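Local coordinates for protein dihydropteroate synthase (Burkholderia cenocepacia, PDB 2Y5S) that probably catalyses the condensation of para-aminobenzoate with 6-hydroxymethyl-7,8-dihydropterin diphosphate to form 7,8-dihydropteroate in folate biosynthesis, at residues P10-R15 with A187-V192. Numbering follows the deposited sequence.
Sequences PLQCGR and AERICV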
loop_
_atom_site.group_PDB
_atom_site.type_symbol
_atom_site.label_atom_id
_atom_site.label_comp_id
_atom_site.label_asym_id
_atom_site.label_seq_id
_atom_site.Cartn_x
_atom_site.Cartn_y
_atom_site.Cartn_z
ATOM N N PRO B 10 -10.150 9.158 20.365
ATOM C CA PRO B 10 -8.896 9.686 20.891
ATOM C C PRO B 10 -8.234 8.817 21.968
ATOM O O PRO B 10 -8.895 8.008 22.637
ATOM C CB PRO B 10 -9.301 11.043 21.479
ATOM C CG PRO B 10 -10.735 10.884 21.826
ATOM C CD PRO B 10 -11.301 9.997 20.749
ATOM N N LEU B 11 -6.928 9.023 22.121
ATOM C CA LEU B 11 -6.140 8.307 23.097
ATOM C C LEU B 11 -5.401 9.268 24.037
ATOM O O LEU B 11 -4.545 10.034 23.610
ATOM C CB LEU B 11 -5.139 7.401 22.378
ATOM C CG LEU B 11 -4.362 6.438 23.286
ATOM C CD1 LEU B 11 -5.320 5.466 23.982
ATOM C CD2 LEU B 11 -3.254 5.672 22.486
ATOM N N GLN B 12 -5.721 9.214 25.320
ATOM C CA GLN B 12 -4.925 9.920 26.321
ATOM C C GLN B 12 -3.587 9.159 26.450
ATOM O O GLN B 12 -3.578 7.965 26.693
ATOM C CB GLN B 12 -5.697 9.997 27.624
ATOM C CG GLN B 12 -4.944 10.570 28.800
ATOM C CD GLN B 12 -4.456 11.973 28.554
ATOM O OE1 GLN B 12 -5.198 12.823 28.049
ATOM N NE2 GLN B 12 -3.192 12.232 28.911
ATOM N N CYS B 13 -2.471 9.851 26.240
ATOM C CA CYS B 13 -1.191 9.185 26.054
ATOM C C CYS B 13 -0.101 9.899 26.820
ATOM O O CYS B 13 0.825 10.465 26.247
ATOM C CB CYS B 13 -0.857 9.086 24.561
ATOM S SG CYS B 13 0.485 7.968 24.170
ATOM N N GLY B 14 -0.233 9.864 28.140
ATOM C CA GLY B 14 0.737 10.481 29.031
ATOM C C GLY B 14 0.759 11.985 28.850
ATOM O O GLY B 14 -0.220 12.651 29.147
ATOM N N ARG B 15 1.873 12.517 28.353
ATOM C CA ARG B 15 1.994 13.965 28.144
ATOM C C ARG B 15 1.120 14.442 26.990
ATOM O O ARG B 15 0.913 15.628 26.844
ATOM C CB ARG B 15 3.442 14.362 27.821
ATOM C CG ARG B 15 4.423 14.263 28.959
ATOM C CD ARG B 15 5.838 14.488 28.438
ATOM N NE ARG B 15 6.318 13.358 27.625
ATOM C CZ ARG B 15 7.440 13.370 26.904
ATOM N NH1 ARG B 15 8.204 14.459 26.852
ATOM N NH2 ARG B 15 7.799 12.291 26.215
ATOM N N ALA B 187 -11.278 5.044 30.366
ATOM C CA ALA B 187 -11.401 4.407 29.048
ATOM C C ALA B 187 -10.601 5.091 27.950
ATOM O O ALA B 187 -10.131 4.426 27.021
ATOM C CB ALA B 187 -12.866 4.341 28.630
ATOM N N GLU B 188 -10.454 6.408 28.048
ATOM C CA GLU B 188 -9.724 7.165 27.027
ATOM C C GLU B 188 -8.196 6.918 27.001
ATOM O O GLU B 188 -7.533 7.265 26.027
ATOM C CB GLU B 188 -10.033 8.673 27.127
ATOM C CG GLU B 188 -10.021 9.234 28.522
ATOM C CD GLU B 188 -11.424 9.311 29.165
ATOM O OE1 GLU B 188 -12.002 8.262 29.537
ATOM O OE2 GLU B 188 -11.944 10.443 29.299
ATOM N N ARG B 189 -7.645 6.301 28.047
ATOM C CA ARG B 189 -6.217 5.945 28.090
ATOM C C ARG B 189 -5.910 4.617 27.397
ATOM O O ARG B 189 -4.746 4.228 27.284
ATOM C CB ARG B 189 -5.751 5.834 29.546
ATOM C CG ARG B 189 -5.741 7.151 30.346
ATOM C CD ARG B 189 -5.479 6.878 31.820
ATOM N NE ARG B 189 -4.201 6.191 31.978
ATOM C CZ ARG B 189 -3.803 5.495 33.039
ATOM N NH1 ARG B 189 -4.574 5.355 34.114
ATOM N NH2 ARG B 189 -2.602 4.916 33.008
ATOM N N ILE B 190 -6.949 3.915 26.946
ATOM C CA ILE B 190 -6.816 2.543 26.475
ATOM C C ILE B 190 -6.953 2.446 24.959
ATOM O O ILE B 190 -7.894 2.972 24.359
ATOM C CB ILE B 190 -7.872 1.610 27.144
ATOM C CG1 ILE B 190 -7.717 1.637 28.681
ATOM C CG2 ILE B 190 -7.719 0.154 26.636
ATOM C CD1 ILE B 190 -8.923 1.086 29.472
ATOM N N CYS B 191 -5.995 1.763 24.346
ATOM C CA CYS B 191 -6.140 1.295 22.979
ATOM C C CYS B 191 -5.949 -0.205 22.975
ATOM O O CYS B 191 -5.514 -0.779 23.977
ATOM C CB CYS B 191 -5.161 1.971 22.034
ATOM S SG CYS B 191 -3.426 1.679 22.318
ATOM N N VAL B 192 -6.340 -0.842 21.877
ATOM C CA VAL B 192 -6.274 -2.295 21.772
ATOM C C VAL B 192 -5.556 -2.716 20.493
ATOM O O VAL B 192 -5.477 -1.957 19.509
ATOM C CB VAL B 192 -7.672 -2.910 21.767
ATOM C CG1 VAL B 192 -8.438 -2.529 23.045
ATOM C CG2 VAL B 192 -8.444 -2.489 20.497
#
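L11, Q12 and E188 bury the most surface here, and the carbonyl oxygen of E188 is what they share. It accepts a hydrogen bond from the backbone N of Q12, with 2.8 Å between Q12 N and E188 O and an N-H...O angle of 160°; the donor stands 39° above the carbonyl plane. A CA-H...O contact supplements it, L11 CA lying 3.4 Å from E188 O. With chi1 at -172°, CG of L11 is anti to its backbone N, and the two branches take different main partners: CD1 lies against the main chain, 3.6 Å from R189 C, and also reaches CB of C191, while CD2 is the branch that meets its sulfur, with 4.0 Å from L11 CD2 to C191 SG. In the TIM-barrel fold of the pterin-binding enzymes, this joins the N-terminal hairpin of strands 11-13 and 16-18 to the 3-10 turn 187-189 and the start of barrel strand 190-193. Strand 11-13 of the hairpin thus packs against the N-terminal end of that parallel strand, where CD1 of L11 lies 3.6 Å from I190 C. Next to the Q12 N to E188 O bond, aliphatic carbons of Q12 and R189 pack obliquely, Q12 CG lying 3.8 Å from R189 CG. The guanidinium of R189 is engaged elsewhere, hydrogen-bonded to the carbonyl oxygens of S141, V136 and R137. R220 reaches both segments, donating from NH1 to P10 O and from NH2 to I190 O.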